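Glutaredoxin 2 (Salmonella enterica subsp. enterica serovar Typhimurium, PDB 3IR4) binds glutathione and probably reduces disulfides as a glutathione-dependent oxidoreductase built on a glutathione S-transferase-like fold. Local coordinates at residues Leu105-Lys110 / Thr186-Ile191; Tyr124-Lys129 / Gly134-His139. All coordinates share one frame; numbering follows the deposited sequence.

Contact 1 (Leu105-Lys110 / Thr186-Ile191); sequences LPRFAK and TLVAGI
Arg107 and Phe108, on helix 101-108, meet Leu187 and Val188 in the loop that follows helix 173-185. Arg107 CB lies 3.7 Å from Leu187 CD2. The chain then runs extended from CG to NE and crosses the Val188 side chain at about a right angle, with Arg107 CD 3.9 Å from Val188 CG2. Val188 CG1 sits over one face of the guanidinium, offset toward its rim, 3.9 Å from Arg107 NE. The group is also held by hydrogen bonds from NE to Ile218 O, NH1 to Leu103 O and NH2 to Ser143 OG. A water in the guanidinium plane accepts from Arg107 NH2 at 3.0 Å and donates to Ala189 O at 2.9 Å, tying the arginine to the type II turn from Val188 to Ile191. Phe108 comes next, its ring meeting Leu187 CD2 obliquely, 3.6 Å from Phe108 CD1. That methyl touches both the arginine CB and the ring, with Leu187 CG anti to the backbone N (chi1 -169°), which points the side chain at the helix. Backbone hydrogen bonds of Leu187 and Ala189 with Ile218 add the chain terminus to this buried junction, which joins helix 101-108 to an interhelical loop in the all-helical C-terminal domain of a GST-like fold.

Contact 2 (Tyr124-Lys129 / Gly134-His139); sequences YFIRKK and GSFDNH. With GSH (glutathione), chain B.
Phe136 of helix 136-141 packs on Lys129, Ile126 and Phe125 of helix 119-133 in apolar contacts centred on its ring. It reaches across with CG anti to its own carbonyl carbon (chi1 -74°) and touches all three obliquely. Lys129 CB is 3.7 Å from Phe136 CZ, Ile126 CG1 is 4.0 Å from Phe136 CE2, and the ring of Phe125 comes within 4.4 Å, from its CE2 to Phe136 CZ. Lys129 CG lies over one face of the Phe125 ring, and the bend at chi2 (-57°) then turns the rest of the chain, with its amine, off the other segment. This is a tight turn between two consecutive helices of the GST-type C-terminal domain: Gly134, with positive phi, ends the first helix, and Ser135 is the N-cap of the second. Among the polar contacts, Ser135 OG accepts from Asn138 N at 3.0 Å in a nearly straight capping bond (170°), while Glu130 OE2 accepts from Phe136 N. The carbonyl O of Ser135 stands over the centre of the His139 ring, 3.1 Å above its plane. Toward the ligand, Lys128 NZ donates to Tyr124 OH at 3.1 Å and lies 2.9 Å from O32 of the glutathione glycine carboxylate, a position in which its charge would favour the anion.

Contacts 1 and 2 have centres 13 Å apart, and segment 105-110 of contact 1 also packs on both segments of contact 2. Arg107 and Phe108 serve contact 1, while Ala109, Pro106 and Leu105 pack on contact 2: Ala109 CB lies 3.5 Å from Phe136 CE2 and 3.8 Å from Ile126 CG1, and Pro106 CG is 3.8 Å from Phe136 CD1. Contact 2 reaches glutathione directly through Lys128, in a pocket completed by residues such as Lys49, Val51, Glu64 and Ser65. Contact 1 stays farther off, the Phe108 side chain being about 7 Å from the ligand. The rings of Phe108 and Phe125 both meet His11, next to pocket residue Cys12, which places both contacts near the Cys12 side of the site.

Contact 1 (Leu105-Lys110 / Thr186-Ile191)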
ATOM      1  N   LEU A 105       2.250  -5.382  10.774  1.00  4.51           N
ATOM      2  CA  LEU A 105       1.160  -6.331  10.996  1.00  4.34           C
ATOM      3  C   LEU A 105       0.520  -6.211  12.376  1.00  4.25           C
ATOM      4  O   LEU A 105      -0.707  -6.217  12.472  1.00  4.39           O
ATOM      5  CB  LEU A 105       1.603  -7.767  10.685  1.00  4.93           C
ATOM      6  CG  LEU A 105       2.113  -8.039   9.250  1.00  5.71           C
ATOM      7  CD1 LEU A 105       2.538  -9.474   9.144  1.00  6.93           C
ATOM      8  CD2 LEU A 105       1.088  -7.682   8.184  1.00  8.02           C
ATOM      9  N   PRO A 106       1.327  -6.076  13.451  1.00  3.81           N
ATOM     10  CA  PRO A 106       0.684  -5.960  14.744  1.00  4.22           C
ATOM     11  C   PRO A 106      -0.159  -4.709  14.870  1.00  3.68           C
ATOM     12  O   PRO A 106      -1.133  -4.699  15.615  1.00  4.83           O
ATOM     13  CB  PRO A 106       1.874  -5.936  15.724  1.00  4.79           C
ATOM     14  CG  PRO A 106       2.979  -6.594  15.023  1.00  6.22           C
ATOM     15  CD  PRO A 106       2.794  -6.176  13.587  1.00  4.48           C
ATOM     16  N   ARG A 107       0.260  -3.637  14.197  1.00  3.57           N
ATOM     17  CA  ARG A 107      -0.468  -2.391  14.214  1.00  3.40           C
ATOM     18  C   ARG A 107      -1.720  -2.446  13.344  1.00  3.83           C
ATOM     19  O   ARG A 107      -2.790  -1.970  13.750  1.00  4.44           O
ATOM     20  CB  ARG A 107       0.463  -1.221  13.868  1.00  3.50           C
ATOM     21  CG  ARG A 107       1.459  -0.954  14.983  1.00  3.56           C
ATOM     22  CD  ARG A 107       2.507   0.050  14.577  1.00  4.53           C
ATOM     23  NE  ARG A 107       3.425   0.424  15.670  1.00  4.62           N
ATOM     24  CZ  ARG A 107       4.369  -0.374  16.152  1.00  4.71           C
ATOM     25  NH1 ARG A 107       4.615  -1.548  15.601  1.00  4.98           N
ATOM     26  NH2 ARG A 107       5.082   0.008  17.204  1.00  5.36           N
ATOM     27  N   PHE A 108      -1.624  -3.056  12.166  1.00  3.92           N
ATOM     28  CA  PHE A 108      -2.815  -3.269  11.360  1.00  4.59           C
ATOM     29  C   PHE A 108      -3.892  -3.991  12.192  1.00  4.46           C
ATOM     30  O   PHE A 108      -5.059  -3.603  12.184  1.00  4.64           O
ATOM     31  CB  PHE A 108      -2.516  -4.144  10.122  1.00  4.94           C
ATOM     32  CG  PHE A 108      -1.619  -3.518   9.067  1.00  4.49           C
ATOM     33  CD1 PHE A 108      -1.513  -2.156   8.854  1.00  5.38           C
ATOM     34  CD2 PHE A 108      -0.972  -4.349   8.190  1.00  5.36           C
ATOM     35  CE1 PHE A 108      -0.718  -1.655   7.825  1.00  6.10           C
ATOM     36  CE2 PHE A 108      -0.189  -3.834   7.142  1.00  6.11           C
ATOM     37  CZ  PHE A 108      -0.072  -2.508   6.986  1.00  5.60           C
ATOM     38  N   ALA A 109      -3.476  -5.024  12.908  1.00  4.49           N
ATOM     39  CA  ALA A 109      -4.390  -5.866  13.672  1.00  4.75           C
ATOM     40  C   ALA A 109      -5.091  -5.139  14.818  1.00  4.33           C
ATOM     41  O   ALA A 109      -6.105  -5.610  15.304  1.00  5.12           O
ATOM     42  CB  ALA A 109      -3.641  -7.034  14.225  1.00  5.79           C
ATOM     43  N   LYS A 110      -4.510  -4.022  15.252  1.00  4.07           N
ATOM     44  CA  LYS A 110      -5.043  -3.197  16.317  1.00  3.98           C
ATOM     45  C   LYS A 110      -5.777  -1.962  15.850  1.00  3.95           C
ATOM     46  O   LYS A 110      -6.268  -1.210  16.671  1.00  5.46           O
ATOM     47  CB  LYS A 110      -3.907  -2.762  17.233  1.00  4.73           C
ATOM     48  CG  LYS A 110      -3.394  -3.867  18.140  1.00  4.60           C
ATOM     49  CD  LYS A 110      -2.058  -3.495  18.800  1.00  4.83           C
ATOM     50  CE  LYS A 110      -1.842  -4.073  20.185  1.00  5.92           C
ATOM     51  NZ  LYS A 110      -1.880  -5.549  20.220  1.00  6.55           N
ATOM     52  N   THR A 186       3.101   5.337   8.098  1.00  3.87           N
ATOM     53  CA  THR A 186       2.501   6.417   8.872  1.00  4.17           C
ATOM     54  C   THR A 186       1.635   5.895  10.026  1.00  3.91           C
ATOM     55  O   THR A 186       1.247   6.663  10.899  1.00  4.84           O
ATOM     56  CB  THR A 186       1.737   7.448   8.032  1.00  4.24           C
ATOM     57  OG1 THR A 186       0.589   6.853   7.422  1.00  4.28           O
ATOM     58  CG2 THR A 186       2.619   8.093   7.001  1.00  5.78           C
ATOM     59  N   LEU A 187       1.327   4.591  10.030  1.00  3.74           N
ATOM     60  CA  LEU A 187       0.612   3.993  11.156  1.00  4.10           C
ATOM     61  C   LEU A 187       1.547   3.795  12.364  1.00  4.41           C
ATOM     62  O   LEU A 187       1.077   3.519  13.469  1.00  4.66           O
ATOM     63  CB  LEU A 187       0.027   2.648  10.748  1.00  4.31           C
ATOM     64  CG  LEU A 187      -0.983   1.988  11.700  1.00  4.85           C
ATOM     65  CD1 LEU A 187      -2.200   2.849  11.833  1.00  7.10           C
ATOM     66  CD2 LEU A 187      -1.338   0.610  11.158  1.00  5.88           C
ATOM     67  N   VAL A 188       2.850   3.872  12.145  1.00  4.27           N
ATOM     68  CA  VAL A 188       3.829   3.609  13.187  1.00  4.02           C
ATOM     69  C   VAL A 188       4.242   4.901  13.891  1.00  4.57           C
ATOM     70  O   VAL A 188       5.069   5.662  13.389  1.00  5.23           O
ATOM     71  CB  VAL A 188       5.103   2.910  12.617  1.00  4.72           C
ATOM     72  CG1 VAL A 188       6.040   2.532  13.738  1.00  5.90           C
ATOM     73  CG2 VAL A 188       4.709   1.684  11.789  1.00  5.36           C
ATOM     74  N   ALA A 189       3.672   5.137  15.076  1.00  4.82           N
ATOM     75  CA  ALA A 189       4.080   6.266  15.901  1.00  5.73           C
ATOM     76  C   ALA A 189       5.550   6.091  16.284  1.00  5.06           C
ATOM     77  O   ALA A 189       5.969   5.001  16.648  1.00  7.27           O
ATOM     78  CB  ALA A 189       3.206   6.346  17.169  1.00  6.39           C
ATOM     79  N   GLY A 190       6.328   7.152  16.172  1.00  4.66           N
ATOM     80  CA  GLY A 190       7.691   7.210  16.648  1.00  5.47           C
ATOM     81  C   GLY A 190       8.769   7.379  15.599  1.00  4.89           C
ATOM     82  O   GLY A 190       9.913   7.674  15.922  1.00  5.53           O
ATOM     83  N   ILE A 191       8.424   7.163  14.339  1.00  5.25           N
ATOM     84  CA  ILE A 191       9.397   7.221  13.255  1.00  4.68           C
ATOM     85  C   ILE A 191       9.891   8.652  13.016  1.00  4.48           C
ATOM     86  O   ILE A 191       9.112   9.615  13.042  1.00  5.34           O
ATOM     87  CB  ILE A 191       8.802   6.658  11.947  1.00  4.87           C
ATOM     88  CG1 ILE A 191       8.604   5.145  12.081  1.00  5.90           C
ATOM     89  CG2 ILE A 191       9.731   6.944  10.765  1.00  6.24           C
ATOM     90  CD1 ILE A 191       7.941   4.482  10.889  1.00  7.04           C
TER
HETATM   91  O   HOH W   1       4.800   2.807  18.154  1.00 10.58           O

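Contact 2 (Tyr124-Lys129 / Gly134-His139)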
ATOM      1  N   TYR A 124      -9.415 -13.497  12.350  1.00  5.79           N
ATOM      2  CA  TYR A 124      -8.934 -14.227  11.171  1.00  5.77           C
ATOM      3  C   TYR A 124      -7.552 -13.717  10.747  1.00  5.11           C
ATOM      4  O   TYR A 124      -6.633 -14.494  10.500  1.00  5.31           O
ATOM      5  CB  TYR A 124      -9.937 -14.063  10.032  1.00  5.85           C
ATOM      6  CG  TYR A 124      -9.514 -14.683   8.736  1.00  6.82           C
ATOM      7  CD1 TYR A 124      -8.783 -13.947   7.810  1.00  8.24           C
ATOM      8  CD2 TYR A 124      -9.898 -15.952   8.387  1.00 10.21           C
ATOM      9  CE1 TYR A 124      -8.409 -14.476   6.594  1.00 12.21           C
ATOM     10  CE2 TYR A 124      -9.495 -16.509   7.184  1.00 12.97           C
ATOM     11  CZ  TYR A 124      -8.743 -15.755   6.288  1.00 12.25           C
ATOM     12  OH  TYR A 124      -8.340 -16.219   5.042  1.00 19.15           O
ATOM     13  N   PHE A 125      -7.409 -12.405  10.689  1.00  4.85           N
ATOM     14  CA  PHE A 125      -6.138 -11.780  10.326  1.00  4.17           C
ATOM     15  C   PHE A 125      -5.032 -12.099  11.320  1.00  4.83           C
ATOM     16  O   PHE A 125      -3.933 -12.509  10.936  1.00  4.96           O
ATOM     17  CB  PHE A 125      -6.343 -10.263  10.213  1.00  4.85           C
ATOM     18  CG  PHE A 125      -5.093  -9.502   9.825  1.00  4.81           C
ATOM     19  CD1 PHE A 125      -4.697  -9.426   8.496  1.00  5.52           C
ATOM     20  CD2 PHE A 125      -4.318  -8.861  10.782  1.00  6.19           C
ATOM     21  CE1 PHE A 125      -3.591  -8.706   8.135  1.00  7.51           C
ATOM     22  CE2 PHE A 125      -3.184  -8.151  10.418  1.00  6.29           C
ATOM     23  CZ  PHE A 125      -2.825  -8.081   9.095  1.00  6.39           C
ATOM     24  N   ILE A 126      -5.323 -11.919  12.600  1.00  4.61           N
ATOM     25  CA  ILE A 126      -4.334 -12.150  13.621  1.00  5.08           C
ATOM     26  C   ILE A 126      -3.816 -13.593  13.557  1.00  5.00           C
ATOM     27  O   ILE A 126      -2.612 -13.864  13.608  1.00  5.73           O
ATOM     28  CB  ILE A 126      -4.953 -11.849  15.016  1.00  4.45           C
ATOM     29  CG1 ILE A 126      -5.256 -10.357  15.195  1.00  5.74           C
ATOM     30  CG2 ILE A 126      -4.027 -12.363  16.136  1.00  7.20           C
ATOM     31  CD1 ILE A 126      -6.218 -10.021  16.322  1.00  6.78           C
ATOM     32  N   ARG A 127      -4.750 -14.526  13.515  1.00  4.78           N
ATOM     33  CA  ARG A 127      -4.408 -15.938  13.530  1.00  5.92           C
ATOM     34  C   ARG A 127      -3.536 -16.280  12.353  1.00  5.78           C
ATOM     35  O   ARG A 127      -2.538 -17.002  12.493  1.00  6.32           O
ATOM     36  CB  ARG A 127      -5.647 -16.822  13.576  1.00  7.57           C
ATOM     37  CG  ARG A 127      -6.364 -16.688  14.879  1.00 11.76           C
ATOM     38  CD  ARG A 127      -7.126 -17.847  15.260  1.00 18.41           C
ATOM     39  NE  ARG A 127      -7.428 -17.808  16.677  1.00 19.12           N
ATOM     40  CZ  ARG A 127      -8.361 -18.565  17.230  1.00 22.65           C
ATOM     41  NH1 ARG A 127      -9.053 -19.413  16.477  1.00 23.75           N
ATOM     42  NH2 ARG A 127      -8.612 -18.463  18.526  1.00 24.28           N
ATOM     43  N   LYS A 128      -3.904 -15.820  11.170  1.00  5.29           N
ATOM     44  CA  LYS A 128      -3.165 -16.141   9.966  1.00  5.60           C
ATOM     45  C   LYS A 128      -1.750 -15.580   9.998  1.00  5.19           C
ATOM     46  O   LYS A 128      -0.797 -16.277   9.680  1.00  6.68           O
ATOM     47  CB  LYS A 128      -3.901 -15.572   8.767  1.00  7.59           C
ATOM     48  CG  LYS A 128      -3.184 -15.788   7.467  1.00 10.98           C
ATOM     49  CD  LYS A 128      -3.815 -15.058   6.350  1.00 16.00           C
ATOM     50  CE  LYS A 128      -5.074 -15.686   5.975  1.00 17.87           C
ATOM     51  NZ  LYS A 128      -5.592 -14.899   4.836  1.00 20.28           N
ATOM     52  N   LYS A 129      -1.601 -14.329  10.400  1.00  4.81           N
ATOM     53  CA  LYS A 129      -0.281 -13.726  10.392  1.00  4.96           C
ATOM     54  C   LYS A 129       0.592 -14.320  11.485  1.00  4.55           C
ATOM     55  O   LYS A 129       1.777 -14.605  11.261  1.00  5.60           O
ATOM     56  CB  LYS A 129      -0.366 -12.209  10.529  1.00  4.88           C
ATOM     57  CG  LYS A 129      -1.113 -11.538   9.377  1.00  7.24           C
ATOM     58  CD  LYS A 129      -0.507 -11.837   7.997  1.00  9.74           C
ATOM     59  CE  LYS A 129      -1.215 -11.125   6.898  1.00 12.79           C
ATOM     60  NZ  LYS A 129      -0.667 -11.548   5.576  1.00 17.16           N
ATOM     61  N   GLY A 134       5.189 -14.949  13.189  1.00  5.26           N
ATOM     62  CA  GLY A 134       5.528 -14.807  14.602  1.00  5.82           C
ATOM     63  C   GLY A 134       4.632 -13.944  15.425  1.00  4.43           C
ATOM     64  O   GLY A 134       3.629 -13.414  14.972  1.00  6.15           O
ATOM     65  N   SER A 135       5.035 -13.820  16.687  1.00  5.20           N
ATOM     66  CA  SER A 135       4.238 -13.168  17.704  1.00  5.17           C
ATOM     67  C   SER A 135       4.124 -11.668  17.563  1.00  4.72           C
ATOM     68  O   SER A 135       5.128 -10.955  17.580  1.00  5.28           O
ATOM     69  CB  SER A 135       4.866 -13.515  19.061  1.00  6.13           C
ATOM     70  OG  SER A 135       4.357 -12.708  20.117  1.00  6.67           O
ATOM     71  N   PHE A 136       2.895 -11.174  17.525  1.00  4.75           N
ATOM     72  CA  PHE A 136       2.643  -9.750  17.490  1.00  4.69           C
ATOM     73  C   PHE A 136       3.180  -9.096  18.755  1.00  5.13           C
ATOM     74  O   PHE A 136       3.756  -8.004  18.689  1.00  5.14           O
ATOM     75  CB  PHE A 136       1.153  -9.455  17.348  1.00  4.62           C
ATOM     76  CG  PHE A 136       0.577  -9.711  15.983  1.00  4.84           C
ATOM     77  CD1 PHE A 136       1.353  -9.992  14.853  1.00  5.08           C
ATOM     78  CD2 PHE A 136      -0.781  -9.528  15.805  1.00  6.04           C
ATOM     79  CE1 PHE A 136       0.759 -10.142  13.622  1.00  5.52           C
ATOM     80  CE2 PHE A 136      -1.355  -9.686  14.563  1.00  6.45           C
ATOM     81  CZ  PHE A 136      -0.580  -9.944  13.474  1.00  6.46           C
ATOM     82  N   ASP A 137       2.994  -9.715  19.921  1.00  5.15           N
ATOM     83  CA  ASP A 137       3.519  -9.090  21.149  1.00  6.37           C
ATOM     84  C   ASP A 137       5.026  -9.019  21.179  1.00  5.61           C
ATOM     85  O   ASP A 137       5.585  -8.021  21.622  1.00  5.76           O
ATOM     86  CB  ASP A 137       2.951  -9.732  22.406  1.00  7.10           C
ATOM     87  CG  ASP A 137       1.639  -9.097  22.811  1.00  9.50           C
ATOM     88  OD1 ASP A 137       1.521  -7.834  22.907  1.00 11.61           O
ATOM     89  OD2 ASP A 137       0.730  -9.869  23.106  1.00 15.45           O
ATOM     90  N   ASN A 138       5.701 -10.065  20.713  1.00  5.67           N
ATOM     91  CA  ASN A 138       7.133 -10.016  20.621  1.00  5.37           C
ATOM     92  C   ASN A 138       7.564  -8.839  19.732  1.00  4.99           C
ATOM     93  O   ASN A 138       8.430  -8.051  20.072  1.00  6.28           O
ATOM     94  CB  ASN A 138       7.661 -11.352  20.075  1.00  6.45           C
ATOM     95  CG  ASN A 138       9.149 -11.328  19.819  1.00  8.29           C
ATOM     96  OD1 ASN A 138       9.624 -10.673  18.892  1.00 11.21           O
ATOM     97  ND2 ASN A 138       9.890 -12.070  20.611  1.00 12.32           N
ATOM     98  N   HIS A 139       6.945  -8.748  18.572  1.00  4.85           N
ATOM     99  CA  HIS A 139       7.310  -7.687  17.642  1.00  5.15           C
ATOM    100  C   HIS A 139       7.040  -6.313  18.221  1.00  4.49           C
ATOM    101  O   HIS A 139       7.868  -5.405  18.062  1.00  4.71           O
ATOM    102  CB  HIS A 139       6.574  -7.887  16.330  1.00  4.83           C
ATOM    103  CG  HIS A 139       6.913  -9.162  15.656  1.00  5.63           C
ATOM    104  ND1 HIS A 139       6.162  -9.677  14.627  1.00  6.15           N
ATOM    105  CD2 HIS A 139       7.862 -10.081  15.937  1.00  6.53           C
ATOM    106  CE1 HIS A 139       6.688 -10.837  14.258  1.00  6.90           C
ATOM    107  NE2 HIS A 139       7.697 -11.124  15.061  1.00  7.58           N
TER
HETATM  108  N1  GSH B 216       0.378 -10.529  -6.554  1.00  9.58           N
HETATM  109  CA1 GSH B 216      -0.789  -9.883  -5.939  1.00  6.65           C
HETATM  110  C1  GSH B 216      -0.935  -8.484  -6.475  1.00  6.11           C
HETATM  111  O11 GSH B 216       0.111  -7.916  -6.891  1.00  7.05           O
HETATM  112  O12 GSH B 216      -2.063  -7.955  -6.465  1.00  5.86           O
HETATM  113  CB1 GSH B 216      -0.597  -9.882  -4.429  1.00  6.56           C
HETATM  114  CG1 GSH B 216      -1.884  -9.478  -3.709  1.00  6.00           C
HETATM  115  CD1 GSH B 216      -1.907  -9.819  -2.235  1.00  9.31           C
HETATM  116  OE1 GSH B 216      -0.815 -10.345  -1.648  1.00 10.72           O
HETATM  117  N2  GSH B 216      -2.975  -9.531  -1.534  1.00  8.44           N
HETATM  118  CA2 GSH B 216      -3.212  -9.966  -0.161  1.00  9.06           C
HETATM  119  C2  GSH B 216      -4.285 -11.004  -0.130  1.00  9.66           C
HETATM  120  O2  GSH B 216      -5.313 -10.899  -0.967  1.00 10.29           O
HETATM  121  CB2 GSH B 216      -3.590  -8.772   0.745  1.00  9.96           C
HETATM  122  SG2 GSH B 216      -2.297  -7.508   0.982  1.00 14.96           S
HETATM  123  N3  GSH B 216      -4.214 -11.964   0.757  1.00 13.31           N
HETATM  124  CA3 GSH B 216      -5.041 -13.142   0.677  1.00 16.22           C
HETATM  125  C3  GSH B 216      -5.910 -13.201   1.876  1.00 16.51           C
HETATM  126  O31 GSH B 216      -6.022 -12.163   2.600  1.00 19.65           O
HETATM  127  O32 GSH B 216      -6.507 -14.281   2.119  1.00 14.14           O